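Local coordinates for protein major pepsin inhibitor 3 (Ascaris suum, PDB 1F32) that inhibits the aspartic protease pepsin, acting as a secreted, disulfide-bonded proteinase inhibitor of the I33 family, at residues L3-V15 with F65-V77. Numbering follows the deposited sequence.
Sequences LFSMSTGPFICTV and FCGPQDMKMFNFV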
loop_
_atom_site.group_PDB
_atom_site.type_symbol
_atom_site.label_atom_id
_atom_site.label_comp_id
_atom_site.label_asym_id
_atom_site.label_seq_id
_atom_site.Cartn_x
_atom_site.Cartn_y
_atom_site.Cartn_z
ATOM N N LEU A 3 10.479 -3.214 13.856
ATOM C CA LEU A 3 9.274 -2.459 14.176
ATOM C C LEU A 3 8.952 -1.449 13.084
ATOM O O LEU A 3 8.009 -0.667 13.190
ATOM C CB LEU A 3 9.442 -1.761 15.526
ATOM C CG LEU A 3 10.515 -0.694 15.745
ATOM C CD1 LEU A 3 10.616 -0.442 17.247
ATOM C CD2 LEU A 3 11.863 -1.139 15.210
ATOM N N PHE A 4 9.730 -1.495 12.012
ATOM C CA PHE A 4 9.529 -0.569 10.911
ATOM C C PHE A 4 10.110 -1.108 9.613
ATOM O O PHE A 4 11.136 -1.799 9.609
ATOM C CB PHE A 4 10.195 0.765 11.263
ATOM C CG PHE A 4 10.145 1.787 10.168
ATOM C CD1 PHE A 4 8.943 2.389 9.814
ATOM C CD2 PHE A 4 11.308 2.163 9.502
ATOM C CE1 PHE A 4 8.898 3.356 8.811
ATOM C CE2 PHE A 4 11.278 3.126 8.500
ATOM C CZ PHE A 4 10.075 3.726 8.151
ATOM N N SER A 5 9.421 -0.818 8.515
ATOM C CA SER A 5 9.891 -1.197 7.198
ATOM C C SER A 5 9.273 -0.176 6.260
ATOM O O SER A 5 8.187 0.358 6.531
ATOM C CB SER A 5 9.459 -2.621 6.813
ATOM O OG SER A 5 8.099 -2.671 6.423
ATOM N N MET A 6 9.979 0.127 5.179
ATOM C CA MET A 6 9.482 1.087 4.208
ATOM C C MET A 6 9.847 0.647 2.802
ATOM O O MET A 6 10.859 -0.021 2.593
ATOM C CB MET A 6 10.079 2.477 4.468
ATOM C CG MET A 6 11.561 2.588 4.122
ATOM S SD MET A 6 12.205 4.259 4.371
ATOM C CE MET A 6 13.346 3.974 5.731
ATOM N N SER A 7 9.027 1.032 1.835
ATOM C CA SER A 7 9.296 0.680 0.446
ATOM C C SER A 7 8.686 1.677 -0.529
ATOM O O SER A 7 7.845 2.505 -0.168
ATOM C CB SER A 7 8.778 -0.728 0.143
ATOM O OG SER A 7 7.427 -0.870 0.543
ATOM N N THR A 8 9.142 1.609 -1.770
ATOM C CA THR A 8 8.639 2.485 -2.809
ATOM C C THR A 8 8.062 1.596 -3.898
ATOM O O THR A 8 8.534 0.486 -4.106
ATOM C CB THR A 8 9.771 3.367 -3.386
ATOM O OG1 THR A 8 10.206 4.291 -2.380
ATOM C CG2 THR A 8 9.279 4.140 -4.596
ATOM N N GLY A 9 7.030 2.080 -4.577
ATOM C CA GLY A 9 6.409 1.301 -5.632
ATOM C C GLY A 9 7.314 1.110 -6.835
ATOM O O GLY A 9 8.426 1.649 -6.871
ATOM N N PRO A 10 6.849 0.374 -7.857
ATOM C CA PRO A 10 5.532 -0.276 -7.931
ATOM C C PRO A 10 5.326 -1.464 -6.997
ATOM O O PRO A 10 6.267 -2.184 -6.658
ATOM C CB PRO A 10 5.441 -0.704 -9.397
ATOM C CG PRO A 10 6.261 0.306 -10.087
ATOM C CD PRO A 10 7.465 0.423 -9.191
ATOM N N PHE A 11 4.076 -1.668 -6.599
ATOM C CA PHE A 11 3.713 -2.775 -5.721
ATOM C C PHE A 11 2.840 -3.729 -6.516
ATOM O O PHE A 11 2.413 -3.406 -7.620
ATOM C CB PHE A 11 2.935 -2.252 -4.507
ATOM C CG PHE A 11 3.732 -1.316 -3.643
ATOM C CD1 PHE A 11 4.829 -1.782 -2.930
ATOM C CD2 PHE A 11 3.410 0.032 -3.576
ATOM C CE1 PHE A 11 5.598 -0.913 -2.159
ATOM C CE2 PHE A 11 4.170 0.904 -2.811
ATOM C CZ PHE A 11 5.267 0.428 -2.102
ATOM N N ILE A 12 2.587 -4.913 -5.983
ATOM C CA ILE A 12 1.726 -5.840 -6.702
ATOM C C ILE A 12 0.308 -5.292 -6.643
ATOM O O ILE A 12 -0.167 -4.906 -5.584
ATOM C CB ILE A 12 1.771 -7.253 -6.085
ATOM C CG1 ILE A 12 3.165 -7.857 -6.282
ATOM C CG2 ILE A 12 0.736 -8.152 -6.744
ATOM C CD1 ILE A 12 3.396 -9.128 -5.493
ATOM N N CYS A 13 -0.366 -5.259 -7.789
ATOM C CA CYS A 13 -1.719 -4.757 -7.852
ATOM C C CYS A 13 -2.615 -5.788 -8.511
ATOM O O CYS A 13 -2.219 -6.401 -9.486
ATOM C CB CYS A 13 -1.748 -3.464 -8.680
ATOM S SG CYS A 13 -3.394 -2.703 -8.798
ATOM N N THR A 14 -3.799 -6.012 -7.952
ATOM C CA THR A 14 -4.761 -6.931 -8.564
ATOM C C THR A 14 -6.164 -6.538 -8.131
ATOM O O THR A 14 -6.336 -5.575 -7.372
ATOM C CB THR A 14 -4.492 -8.398 -8.201
ATOM O OG1 THR A 14 -5.294 -9.241 -9.047
ATOM C CG2 THR A 14 -4.813 -8.653 -6.737
ATOM N N VAL A 15 -7.175 -7.245 -8.630
ATOM C CA VAL A 15 -8.558 -6.929 -8.282
ATOM C C VAL A 15 -9.345 -8.194 -7.941
ATOM O O VAL A 15 -9.206 -9.206 -8.619
ATOM C CB VAL A 15 -9.294 -6.240 -9.452
ATOM C CG1 VAL A 15 -10.702 -5.822 -9.016
ATOM C CG2 VAL A 15 -8.489 -5.019 -9.932
ATOM N N PHE A 65 -5.907 2.884 -11.723
ATOM C CA PHE A 65 -6.537 2.688 -10.428
ATOM C C PHE A 65 -5.686 1.906 -9.449
ATOM O O PHE A 65 -6.086 1.688 -8.301
ATOM C CB PHE A 65 -7.939 2.071 -10.561
ATOM C CG PHE A 65 -8.006 0.809 -11.391
ATOM C CD1 PHE A 65 -7.349 -0.359 -10.993
ATOM C CD2 PHE A 65 -8.811 0.771 -12.539
ATOM C CE1 PHE A 65 -7.502 -1.556 -11.734
ATOM C CE2 PHE A 65 -8.968 -0.403 -13.270
ATOM C CZ PHE A 65 -8.318 -1.571 -12.870
ATOM N N CYS A 66 -4.517 1.464 -9.904
ATOM C CA CYS A 66 -3.571 0.792 -9.024
ATOM C C CYS A 66 -2.829 1.867 -8.241
ATOM O O CYS A 66 -1.987 1.565 -7.386
ATOM C CB CYS A 66 -2.572 -0.025 -9.829
ATOM S SG CYS A 66 -3.323 -1.539 -10.460
ATOM N N GLY A 67 -3.129 3.128 -8.554
ATOM C CA GLY A 67 -2.494 4.233 -7.854
ATOM C C GLY A 67 -1.126 4.630 -8.383
ATOM O O GLY A 67 -0.578 3.974 -9.265
ATOM N N PRO A 68 -0.547 5.715 -7.856
ATOM C CA PRO A 68 0.774 6.175 -8.301
ATOM C C PRO A 68 1.788 5.034 -8.217
ATOM O O PRO A 68 1.947 4.415 -7.166
ATOM C CB PRO A 68 1.080 7.312 -7.326
ATOM C CG PRO A 68 -0.285 7.873 -7.031
ATOM C CD PRO A 68 -1.096 6.606 -6.815
ATOM N N GLN A 69 2.472 4.745 -9.317
ATOM C CA GLN A 69 3.427 3.642 -9.312
ATOM C C GLN A 69 4.689 3.880 -8.487
ATOM O O GLN A 69 5.486 2.967 -8.287
ATOM C CB GLN A 69 3.782 3.254 -10.749
ATOM C CG GLN A 69 2.580 2.724 -11.538
ATOM C CD GLN A 69 1.961 1.470 -10.913
ATOM O OE1 GLN A 69 2.532 0.384 -10.973
ATOM N NE2 GLN A 69 0.789 1.627 -10.307
ATOM N N ASP A 70 4.863 5.093 -7.985
ATOM C CA ASP A 70 6.034 5.391 -7.173
ATOM C C ASP A 70 5.661 5.822 -5.756
ATOM O O ASP A 70 6.478 6.404 -5.048
ATOM C CB ASP A 70 6.859 6.492 -7.836
ATOM C CG ASP A 70 6.085 7.784 -7.992
ATOM O OD1 ASP A 70 4.847 7.778 -7.803
ATOM O OD2 ASP A 70 6.719 8.808 -8.318
ATOM N N MET A 71 4.439 5.540 -5.327
ATOM C CA MET A 71 4.070 5.961 -3.985
ATOM C C MET A 71 4.872 5.190 -2.943
ATOM O O MET A 71 5.440 4.140 -3.242
ATOM C CB MET A 71 2.564 5.821 -3.751
ATOM C CG MET A 71 2.020 4.423 -3.737
ATOM S SD MET A 71 0.241 4.537 -3.430
ATOM C CE MET A 71 -0.285 3.030 -4.164
ATOM N N LYS A 72 4.939 5.742 -1.735
ATOM C CA LYS A 72 5.690 5.141 -0.648
ATOM C C LYS A 72 4.803 4.397 0.344
ATOM O O LYS A 72 3.629 4.713 0.519
ATOM C CB LYS A 72 6.480 6.216 0.100
ATOM C CG LYS A 72 7.479 6.984 -0.756
ATOM C CD LYS A 72 8.381 7.847 0.128
ATOM C CE LYS A 72 9.297 8.753 -0.697
ATOM N NZ LYS A 72 8.526 9.805 -1.421
ATOM N N MET A 73 5.381 3.395 0.986
ATOM C CA MET A 73 4.651 2.629 1.976
ATOM C C MET A 73 5.506 2.613 3.230
ATOM O O MET A 73 6.738 2.530 3.152
ATOM C CB MET A 73 4.423 1.201 1.464
ATOM C CG MET A 73 3.715 0.278 2.443
ATOM S SD MET A 73 3.290 -1.235 1.574
ATOM C CE MET A 73 2.245 -2.016 2.749
ATOM N N PHE A 74 4.849 2.707 4.380
ATOM C CA PHE A 74 5.521 2.680 5.670
ATOM C C PHE A 74 4.740 1.678 6.523
ATOM O O PHE A 74 3.517 1.771 6.650
ATOM C CB PHE A 74 5.482 4.059 6.334
ATOM C CG PHE A 74 6.225 5.137 5.576
ATOM C CD1 PHE A 74 7.619 5.134 5.511
ATOM C CD2 PHE A 74 5.526 6.174 4.967
ATOM C CE1 PHE A 74 8.311 6.161 4.845
ATOM C CE2 PHE A 74 6.203 7.205 4.299
ATOM C CZ PHE A 74 7.602 7.194 4.243
ATOM N N ASN A 75 5.451 0.719 7.094
ATOM C CA ASN A 75 4.821 -0.304 7.914
ATOM C C ASN A 75 5.272 -0.208 9.364
ATOM O O ASN A 75 6.459 -0.328 9.657
ATOM C CB ASN A 75 5.157 -1.664 7.332
ATOM C CG ASN A 75 4.765 -1.765 5.880
ATOM O OD1 ASN A 75 3.587 -1.670 5.544
ATOM N ND2 ASN A 75 5.753 -1.930 5.004
ATOM N N PHE A 76 4.311 0.013 10.262
ATOM C CA PHE A 76 4.583 0.145 11.690
ATOM C C PHE A 76 3.936 -1.020 12.420
ATOM O O PHE A 76 3.247 -1.827 11.813
ATOM C CB PHE A 76 3.966 1.433 12.232
ATOM C CG PHE A 76 4.333 2.662 11.451
ATOM C CD1 PHE A 76 5.559 3.290 11.647
ATOM C CD2 PHE A 76 3.461 3.170 10.498
ATOM C CE1 PHE A 76 5.908 4.416 10.889
ATOM C CE2 PHE A 76 3.795 4.284 9.744
ATOM C CZ PHE A 76 5.023 4.912 9.937
ATOM N N VAL A 77 4.170 -1.094 13.727
ATOM C CA VAL A 77 3.562 -2.134 14.539
ATOM C C VAL A 77 2.124 -1.693 14.754
ATOM O O VAL A 77 1.864 -0.692 15.432
ATOM C CB VAL A 77 4.248 -2.272 15.913
ATOM C CG1 VAL A 77 3.439 -3.220 16.803
ATOM C CG2 VAL A 77 5.658 -2.789 15.738
HETATM O O HOH W 1 6.201 0.674 14.853
HETATM O O HOH W 2 1.726 -2.861 -10.234
#
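With Ser5 OG set between backbone N and carbonyl carbon (chi1 77°) and Asn75 CG swung beside its backbone N (chi1 -55°), hydroxyl and amide meet across an antiparallel beta pairing. Strand 5-8 is an edge strand of a five-stranded antiparallel sheet, next to strand 72-76. Asn75 ND2 donates to Ser5 OG at 2.8 Å, and OG sits nearly in the amide plane; Asn75 OD1 is held by Ser80 of the next strand. Ser5 with Asn75 and Ser7 with Met73 are hydrogen-bonded antiparallel pairs, Asn75 N lying 2.8 Å from Ser5 O, and Gly9 N to Met71 O extends the pairing. On the Ser7 side of the sheet, Met73 runs out extended from CB and its SD stands above the Phe11 face, 4.7 Å from the ring centroid, a rather distant Met-aromatic contact. On the other side Phe4 CZ touches Phe74 CD1 at 3.9 Å. The Phe4 and Phe76 side chains run alongside each other, rings oblique, CE1 to CE1 3.8 Å, and both meet Phe107 of helix 98-116. Beyond the cis peptide before Pro10, segment 3-15 enters the three-stranded sheet, where the Cys13-Cys66 disulfide ties it to segment 65-77, SG to SG 2.0 Å with chi3 -84°.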